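Local coordinates for xylose isomerase domain protein TIM barrel (Planctomyces limnophilus, PDB 3TVA), which binds a magnesium ion in a xylose isomerase-like TIM barrel and is probably an isomerase, its substrate not established, at residues V207-P219 and Q229-Y243. Sequence-based numbering, arbitrary orientation.
Sequences VRSIHCKDALWAP and QEVALGTGDVGMEAY. With MG (magnesium ion), chain C.
Leu216 and Gln229 form an antiparallel hydrogen-bonded pair, with Leu216 N 2.7 Å from Gln229 O and Gln229 N bonding back to Leu216 O. This antiparallel pairing of short strands, joined by a long loop, extends the end of TIM-barrel strand 207-216 beyond the metal site. The chain then loops back through 232-239 into helix 240-249, outside the barrel wall.

Asp214 organises that loop. Its CG lies anti to the backbone N (chi1 -151°), which directs the carboxylate among the loop amides. OD1 accepts Val238 N at 3.0 Å on its syn side and Ala215 N on its anti side. OD2 takes Gly234 N at 2.9 Å with its anti lone pair, a weak bond from Gly236 N, and a water that also accepts from Gly239 N. Replacing Asp214 with an alanine would probably leave the amides of Gly234 and Val238 without their acceptor and let the loop shift. Gly236 lies so close to this carboxylate that a side chain there would clash with OD1.

On the same strand, His211 binds magnesium through ND1 at 2.5 Å, together with Glu158, Asp184 and Glu259. Its carbonyl O accepts Tyr243 OH at 3.0 Å, from above the carbonyl plane. This ties the first turn of the helix to a metal-ligand residue. The tyrosine hydroxyl also packs on Ile210 CB. The aliphatic CG and CD of Lys213 cross the carboxylate of Glu230 at about a right angle, while Lys213 NZ bonds Asp184 and Glu230 OE2 pairs with Arg260. At the far end, Asp237 OD2 receives Trp217 N at 2.9 Å through its anti lone pair and sits 3.2 Å from Trp217 CD1.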
ATOM      1  N   VAL A 207      -3.266 -11.683   2.283  1.00 12.72           N
ATOM      2  CA  VAL A 207      -2.810 -10.756   1.244  1.00 16.29           C
ATOM      3  C   VAL A 207      -3.952 -10.493   0.267  1.00 19.91           C
ATOM      4  O   VAL A 207      -4.488 -11.437  -0.318  1.00 16.85           O
ATOM      5  CB  VAL A 207      -1.627 -11.355   0.462  1.00 16.80           C
ATOM      6  CG1 VAL A 207      -1.308 -10.509  -0.772  1.00 17.59           C
ATOM      7  CG2 VAL A 207      -0.404 -11.481   1.366  1.00 16.21           C
ATOM      8  N   ARG A 208      -4.394  -9.239   0.162  0.54 17.04           N
ATOM      9  CA  ARG A 208      -5.413  -8.881  -0.825  0.54 16.62           C
ATOM     10  C   ARG A 208      -4.959  -8.008  -1.999  0.54 18.64           C
ATOM     11  O   ARG A 208      -5.685  -7.867  -2.980  0.54 19.23           O
ATOM     12  CB  ARG A 208      -6.576  -8.173  -0.115  0.54 15.69           C
ATOM     13  CG  ARG A 208      -7.092  -8.887   1.115  0.54 17.40           C
ATOM     14  CD  ARG A 208      -8.308  -9.783   0.841  0.54 17.75           C
ATOM     15  NE  ARG A 208      -8.966 -10.068   2.112  0.54 18.84           N
ATOM     16  CZ  ARG A 208     -10.129  -9.549   2.505  0.54 21.51           C
ATOM     17  NH1 ARG A 208     -10.839  -8.748   1.697  0.54 16.44           N
ATOM     18  NH2 ARG A 208     -10.594  -9.862   3.707  0.54 16.41           N
ATOM     19  N   SER A 209      -3.776  -7.411  -1.891  1.00 15.86           N
ATOM     20  CA  SER A 209      -3.247  -6.548  -2.948  1.00 15.47           C
ATOM     21  C   SER A 209      -1.764  -6.411  -2.702  1.00 14.96           C
ATOM     22  O   SER A 209      -1.293  -6.727  -1.616  1.00 14.66           O
ATOM     23  CB  SER A 209      -3.940  -5.172  -3.006  1.00 19.48           C
ATOM     24  OG  SER A 209      -3.761  -4.452  -1.798  1.00 20.23           O
ATOM     25  N   ILE A 210      -1.003  -5.964  -3.689  1.00 15.16           N
ATOM     26  CA  ILE A 210       0.440  -5.885  -3.473  1.00 17.30           C
ATOM     27  C   ILE A 210       1.055  -4.676  -4.147  1.00 20.79           C
ATOM     28  O   ILE A 210       0.491  -4.123  -5.086  1.00 23.40           O
ATOM     29  CB  ILE A 210       1.185  -7.137  -4.006  1.00 21.14           C
ATOM     30  CG1 ILE A 210       1.095  -7.193  -5.523  1.00 22.61           C
ATOM     31  CG2 ILE A 210       0.634  -8.455  -3.389  1.00 12.89           C
ATOM     32  CD1 ILE A 210       2.424  -7.403  -6.183  1.00 24.93           C
ATOM     33  N   HIS A 211       2.225  -4.279  -3.654  1.00 18.07           N
ATOM     34  CA  HIS A 211       3.057  -3.314  -4.339  1.00 19.86           C
ATOM     35  C   HIS A 211       4.330  -3.985  -4.835  1.00 22.92           C
ATOM     36  O   HIS A 211       4.920  -4.824  -4.142  1.00 24.64           O
ATOM     37  CB  HIS A 211       3.356  -2.124  -3.422  1.00 17.80           C
ATOM     38  CG  HIS A 211       2.162  -1.251  -3.193  1.00 21.66           C
ATOM     39  ND1 HIS A 211       2.098  -0.309  -2.192  1.00 17.08           N
ATOM     40  CD2 HIS A 211       0.971  -1.188  -3.840  1.00 23.21           C
ATOM     41  CE1 HIS A 211       0.923   0.292  -2.218  1.00 19.46           C
ATOM     42  NE2 HIS A 211       0.219  -0.219  -3.214  1.00 22.88           N
ATOM     43  N   CYS A 212       4.724  -3.648  -6.058  1.00 20.43           N
ATOM     44  CA  CYS A 212       6.010  -4.072  -6.567  1.00 17.70           C
ATOM     45  C   CYS A 212       6.948  -2.897  -6.439  1.00 22.66           C
ATOM     46  O   CYS A 212       6.829  -1.906  -7.162  1.00 23.06           O
ATOM     47  CB  CYS A 212       5.909  -4.504  -8.031  1.00 19.71           C
ATOM     48  SG  CYS A 212       4.947  -6.023  -8.204  1.00 29.56           S
ATOM     49  N   LYS A 213       7.882  -3.028  -5.505  1.00 23.46           N
ATOM     50  CA  LYS A 213       8.838  -1.974  -5.203  1.00 25.01           C
ATOM     51  C   LYS A 213      10.103  -2.686  -4.732  1.00 23.59           C
ATOM     52  O   LYS A 213      10.031  -3.818  -4.246  1.00 20.35           O
ATOM     53  CB  LYS A 213       8.289  -1.049  -4.110  1.00 19.46           C
ATOM     54  CG  LYS A 213       9.098   0.232  -3.965  1.00 27.32           C
ATOM     55  CD  LYS A 213       9.148   0.731  -2.534  1.00 31.50           C
ATOM     56  CE  LYS A 213       7.853   1.287  -2.087  1.00 29.41           C
ATOM     57  NZ  LYS A 213       7.710   1.251  -0.589  1.00 24.58           N
ATOM     58  N   ASP A 214      11.261  -2.047  -4.874  1.00 21.34           N
ATOM     59  CA  ASP A 214      12.521  -2.709  -4.523  1.00 23.55           C
ATOM     60  C   ASP A 214      13.375  -1.809  -3.625  1.00 22.82           C
ATOM     61  O   ASP A 214      13.223  -0.584  -3.636  1.00 22.31           O
ATOM     62  CB  ASP A 214      13.295  -3.079  -5.798  1.00 22.74           C
ATOM     63  CG  ASP A 214      14.182  -4.324  -5.627  1.00 25.89           C
ATOM     64  OD1 ASP A 214      14.445  -4.756  -4.480  1.00 26.41           O
ATOM     65  OD2 ASP A 214      14.628  -4.866  -6.661  1.00 24.20           O
ATOM     66  N   ALA A 215      14.271  -2.415  -2.851  1.00 21.99           N
ATOM     67  CA  ALA A 215      15.131  -1.645  -1.957  1.00 25.28           C
ATOM     68  C   ALA A 215      16.405  -2.399  -1.612  1.00 26.72           C
ATOM     69  O   ALA A 215      16.466  -3.622  -1.742  1.00 28.86           O
ATOM     70  CB  ALA A 215      14.375  -1.278  -0.678  1.00 20.41           C
ATOM     71  N   LEU A 216      17.412  -1.658  -1.157  1.00 24.40           N
ATOM     72  CA  LEU A 216      18.661  -2.237  -0.666  1.00 25.07           C
ATOM     73  C   LEU A 216      18.658  -2.191   0.856  1.00 26.51           C
ATOM     74  O   LEU A 216      18.218  -1.198   1.445  1.00 24.65           O
ATOM     75  CB  LEU A 216      19.860  -1.437  -1.193  1.00 28.51           C
ATOM     76  CG  LEU A 216      20.069  -1.420  -2.711  1.00 33.24           C
ATOM     77  CD1 LEU A 216      21.165  -0.403  -3.110  1.00 34.97           C
ATOM     78  CD2 LEU A 216      20.423  -2.836  -3.229  1.00 29.85           C
ATOM     79  N   TRP A 217      19.128  -3.255   1.499  1.00 27.56           N
ATOM     80  CA  TRP A 217      19.277  -3.248   2.956  1.00 28.04           C
ATOM     81  C   TRP A 217      20.220  -2.140   3.411  1.00 30.91           C
ATOM     82  O   TRP A 217      21.178  -1.804   2.716  1.00 32.11           O
ATOM     83  CB  TRP A 217      19.856  -4.578   3.449  1.00 26.98           C
ATOM     84  CG  TRP A 217      18.938  -5.735   3.273  1.00 27.50           C
ATOM     85  CD1 TRP A 217      18.952  -6.647   2.255  1.00 30.68           C
ATOM     86  CD2 TRP A 217      17.867  -6.118   4.140  1.00 24.66           C
ATOM     87  NE1 TRP A 217      17.943  -7.566   2.432  1.00 29.31           N
ATOM     88  CE2 TRP A 217      17.263  -7.264   3.580  1.00 26.31           C
ATOM     89  CE3 TRP A 217      17.350  -5.597   5.328  1.00 27.65           C
ATOM     90  CZ2 TRP A 217      16.178  -7.906   4.174  1.00 27.95           C
ATOM     91  CZ3 TRP A 217      16.268  -6.227   5.915  1.00 28.42           C
ATOM     92  CH2 TRP A 217      15.692  -7.371   5.334  1.00 27.66           C
ATOM     93  N   ALA A 218      19.968  -1.591   4.595  1.00 31.76           N
ATOM     94  CA  ALA A 218      20.975  -0.770   5.264  1.00 31.67           C
ATOM     95  C   ALA A 218      22.140  -1.673   5.678  1.00 35.44           C
ATOM     96  O   ALA A 218      21.988  -2.898   5.720  1.00 38.09           O
ATOM     97  CB  ALA A 218      20.362  -0.090   6.488  1.00 29.99           C
ATOM     98  N   PRO A 219      23.312  -1.082   5.985  1.00 39.37           N
ATOM     99  CA  PRO A 219      24.390  -1.890   6.574  1.00 40.35           C
ATOM    100  C   PRO A 219      23.873  -2.631   7.807  1.00 45.87           C
ATOM    101  O   PRO A 219      22.956  -2.123   8.462  1.00 41.92           O
ATOM    102  CB  PRO A 219      25.423  -0.845   6.977  1.00 42.95           C
ATOM    103  CG  PRO A 219      25.214   0.272   6.004  1.00 42.67           C
ATOM    104  CD  PRO A 219      23.735   0.309   5.730  1.00 37.82           C
ATOM    105  N   GLN A 229      17.628   1.765   1.232  1.00 27.94           N
ATOM    106  CA  GLN A 229      17.525   2.666   0.089  1.00 30.67           C
ATOM    107  C   GLN A 229      16.603   2.100  -0.981  1.00 26.88           C
ATOM    108  O   GLN A 229      16.830   0.997  -1.470  1.00 29.65           O
ATOM    109  CB  GLN A 229      18.914   2.903  -0.518  1.00 36.67           C
ATOM    110  CG  GLN A 229      18.904   3.795  -1.751  1.00 46.22           C
ATOM    111  CD  GLN A 229      20.235   3.785  -2.504  1.00 60.66           C
ATOM    112  OE1 GLN A 229      21.189   3.103  -2.111  1.00 63.63           O
ATOM    113  NE2 GLN A 229      20.298   4.545  -3.599  1.00 64.92           N
ATOM    114  N   GLU A 230      15.576   2.849  -1.361  1.00 25.38           N
ATOM    115  CA  GLU A 230      14.692   2.388  -2.428  1.00 28.94           C
ATOM    116  C   GLU A 230      15.397   2.546  -3.768  1.00 27.40           C
ATOM    117  O   GLU A 230      16.058   3.546  -3.990  1.00 27.60           O
ATOM    118  CB  GLU A 230      13.365   3.153  -2.435  1.00 31.81           C
ATOM    119  CG  GLU A 230      12.375   2.588  -3.450  1.00 39.50           C
ATOM    120  CD  GLU A 230      11.150   3.474  -3.682  1.00 43.36           C
ATOM    121  OE1 GLU A 230      10.807   4.287  -2.794  1.00 47.69           O
ATOM    122  OE2 GLU A 230      10.534   3.350  -4.767  1.00 40.46           O
ATOM    123  N   VAL A 231      15.274   1.550  -4.644  1.00 27.99           N
ATOM    124  CA  VAL A 231      15.927   1.582  -5.951  1.00 27.65           C
ATOM    125  C   VAL A 231      14.968   1.078  -7.034  1.00 27.19           C
ATOM    126  O   VAL A 231      13.926   0.508  -6.721  1.00 25.80           O
ATOM    127  CB  VAL A 231      17.210   0.709  -5.967  1.00 30.73           C
ATOM    128  CG1 VAL A 231      18.274   1.300  -5.056  1.00 27.24           C
ATOM    129  CG2 VAL A 231      16.882  -0.725  -5.553  1.00 24.00           C
ATOM    130  N   ALA A 232      15.327   1.290  -8.300  1.00 25.67           N
ATOM    131  CA  ALA A 232      14.516   0.841  -9.429  1.00 27.74           C
ATOM    132  C   ALA A 232      14.224  -0.668  -9.359  1.00 28.97           C
ATOM    133  O   ALA A 232      15.066  -1.455  -8.925  1.00 27.26           O
ATOM    134  CB  ALA A 232      15.208   1.195 -10.751  1.00 31.01           C
ATOM    135  N   LEU A 233      13.020  -1.054  -9.770  1.00 28.54           N
ATOM    136  CA  LEU A 233      12.559  -2.428  -9.620  1.00 28.97           C
ATOM    137  C   LEU A 233      13.550  -3.414 -10.244  1.00 32.80           C
ATOM    138  O   LEU A 233      13.948  -3.257 -11.396  1.00 29.12           O
ATOM    139  CB  LEU A 233      11.193  -2.599 -10.280  1.00 28.43           C
ATOM    140  CG  LEU A 233      10.369  -3.759  -9.731  1.00 35.76           C
ATOM    141  CD1 LEU A 233       9.907  -3.417  -8.322  1.00 33.65           C
ATOM    142  CD2 LEU A 233       9.186  -4.094 -10.634  1.00 35.70           C
ATOM    143  N   GLY A 234      13.958  -4.415  -9.465  1.00 30.77           N
ATOM    144  CA  GLY A 234      14.877  -5.430  -9.948  1.00 28.08           C
ATOM    145  C   GLY A 234      16.338  -5.145  -9.666  1.00 32.25           C
ATOM    146  O   GLY A 234      17.182  -6.024  -9.855  1.00 33.81           O
ATOM    147  N   THR A 235      16.660  -3.918  -9.261  1.00 28.56           N
ATOM    148  CA  THR A 235      18.053  -3.588  -8.963  1.00 31.67           C
ATOM    149  C   THR A 235      18.382  -3.680  -7.472  1.00 32.60           C
ATOM    150  O   THR A 235      19.523  -3.451  -7.075  1.00 32.52           O
ATOM    151  CB  THR A 235      18.466  -2.202  -9.518  1.00 34.80           C
ATOM    152  OG1 THR A 235      17.702  -1.175  -8.873  1.00 32.77           O
ATOM    153  CG2 THR A 235      18.231  -2.144 -11.023  1.00 34.40           C
ATOM    154  N   GLY A 236      17.384  -4.020  -6.657  1.00 28.07           N
ATOM    155  CA  GLY A 236      17.569  -4.089  -5.217  1.00 30.21           C
ATOM    156  C   GLY A 236      17.706  -5.485  -4.635  1.00 31.60           C
ATOM    157  O   GLY A 236      18.130  -6.407  -5.324  1.00 30.39           O
ATOM    158  N   ASP A 237      17.378  -5.619  -3.350  1.00 29.19           N
ATOM    159  CA  ASP A 237      17.518  -6.879  -2.613  1.00 26.61           C
ATOM    160  C   ASP A 237      16.247  -7.727  -2.456  1.00 28.80           C
ATOM    161  O   ASP A 237      16.286  -8.764  -1.797  1.00 25.14           O
ATOM    162  CB  ASP A 237      18.132  -6.615  -1.235  1.00 23.62           C
ATOM    163  CG  ASP A 237      19.539  -6.061  -1.328  1.00 32.16           C
ATOM    164  OD1 ASP A 237      20.255  -6.435  -2.283  1.00 30.15           O
ATOM    165  OD2 ASP A 237      19.926  -5.249  -0.460  1.00 35.71           O
ATOM    166  N   VAL A 238      15.122  -7.280  -3.009  1.00 27.93           N
ATOM    167  CA  VAL A 238      13.899  -8.064  -2.891  1.00 26.89           C
ATOM    168  C   VAL A 238      13.984  -9.414  -3.618  1.00 26.48           C
ATOM    169  O   VAL A 238      13.574 -10.418  -3.047  1.00 27.68           O
ATOM    170  CB  VAL A 238      12.616  -7.298  -3.327  1.00 23.57           C
ATOM    171  CG1 VAL A 238      11.418  -8.257  -3.377  1.00 19.02           C
ATOM    172  CG2 VAL A 238      12.326  -6.158  -2.375  1.00 18.61           C
ATOM    173  N   GLY A 239      14.627  -9.502  -4.783  1.00 27.41           N
ATOM    174  CA  GLY A 239      14.410 -10.705  -5.588  1.00 30.56           C
ATOM    175  C   GLY A 239      13.064 -10.791  -6.307  1.00 30.89           C
ATOM    176  O   GLY A 239      12.171 -11.540  -5.886  1.00 24.76           O
HETATM  177  N   MSE A 240      12.870  -9.932  -7.308  0.58 27.52           N
HETATM  178  CA  MSE A 240      11.596  -9.849  -8.022  0.58 24.53           C
HETATM  179  C   MSE A 240      11.073 -11.202  -8.518  0.58 24.46           C
HETATM  180  O   MSE A 240       9.885 -11.495  -8.395  0.58 23.87           O
HETATM  181  CB  MSE A 240      11.686  -8.848  -9.175  0.58 22.88           C
HETATM  182  CG  MSE A 240      10.379  -8.098  -9.473  0.58 25.64           C
HETATM  183 SE   MSE A 240       9.442  -7.291  -7.926  0.58 46.47          SE
HETATM  184  CE  MSE A 240      10.958  -6.541  -6.939  0.58 46.61           C
ATOM    185  N   GLU A 241      11.952 -12.027  -9.069  1.00 24.38           N
ATOM    186  CA  GLU A 241      11.535 -13.356  -9.503  1.00 24.06           C
ATOM    187  C   GLU A 241      11.138 -14.228  -8.304  1.00 20.33           C
ATOM    188  O   GLU A 241      10.133 -14.943  -8.352  1.00 23.35           O
ATOM    189  CB  GLU A 241      12.602 -14.042 -10.381  1.00 25.47           C
ATOM    190  CG  GLU A 241      12.147 -15.394 -10.857  1.00 32.61           C
ATOM    191  CD  GLU A 241      12.747 -15.797 -12.189  1.00 44.94           C
ATOM    192  OE1 GLU A 241      12.210 -16.750 -12.800  1.00 42.50           O
ATOM    193  OE2 GLU A 241      13.748 -15.172 -12.621  1.00 52.17           O
ATOM    194  N   ALA A 242      11.905 -14.143  -7.217  1.00 20.60           N
ATOM    195  CA  ALA A 242      11.554 -14.852  -5.983  1.00 22.14           C
ATOM    196  C   ALA A 242      10.194 -14.411  -5.416  1.00 23.73           C
ATOM    197  O   ALA A 242       9.392 -15.232  -4.963  1.00 21.35           O
ATOM    198  CB  ALA A 242      12.658 -14.677  -4.940  1.00 21.89           C
ATOM    199  N   TYR A 243       9.942 -13.106  -5.459  1.00 20.04           N
ATOM    200  CA  TYR A 243       8.702 -12.518  -4.964  1.00 18.85           C
ATOM    201  C   TYR A 243       7.495 -12.971  -5.796  1.00 19.77           C
ATOM    202  O   TYR A 243       6.503 -13.453  -5.250  1.00 19.03           O
ATOM    203  CB  TYR A 243       8.845 -10.989  -5.014  1.00 18.43           C
ATOM    204  CG  TYR A 243       7.658 -10.148  -4.572  1.00 20.96           C
ATOM    205  CD1 TYR A 243       6.943 -10.448  -3.424  1.00 18.74           C
ATOM    206  CD2 TYR A 243       7.296  -9.009  -5.291  1.00 23.25           C
ATOM    207  CE1 TYR A 243       5.868  -9.651  -3.016  1.00 22.26           C
ATOM    208  CE2 TYR A 243       6.228  -8.207  -4.894  1.00 22.48           C
ATOM    209  CZ  TYR A 243       5.522  -8.530  -3.751  1.00 23.92           C
ATOM    210  OH  TYR A 243       4.472  -7.722  -3.337  1.00 22.98           O
TER
HETATM  211 MG    MG C 291       3.858   0.470  -0.660  1.00  7.92          MG
HETATM  212  O   HOH W   1      15.286  -7.360  -6.483  1.00 26.67           O
HETATM  213  O   HOH W   2      11.331   0.565  -6.375  1.00 26.75           O
HETATM  214  O   HOH W   3      16.662  -9.735   1.266  1.00 45.11           O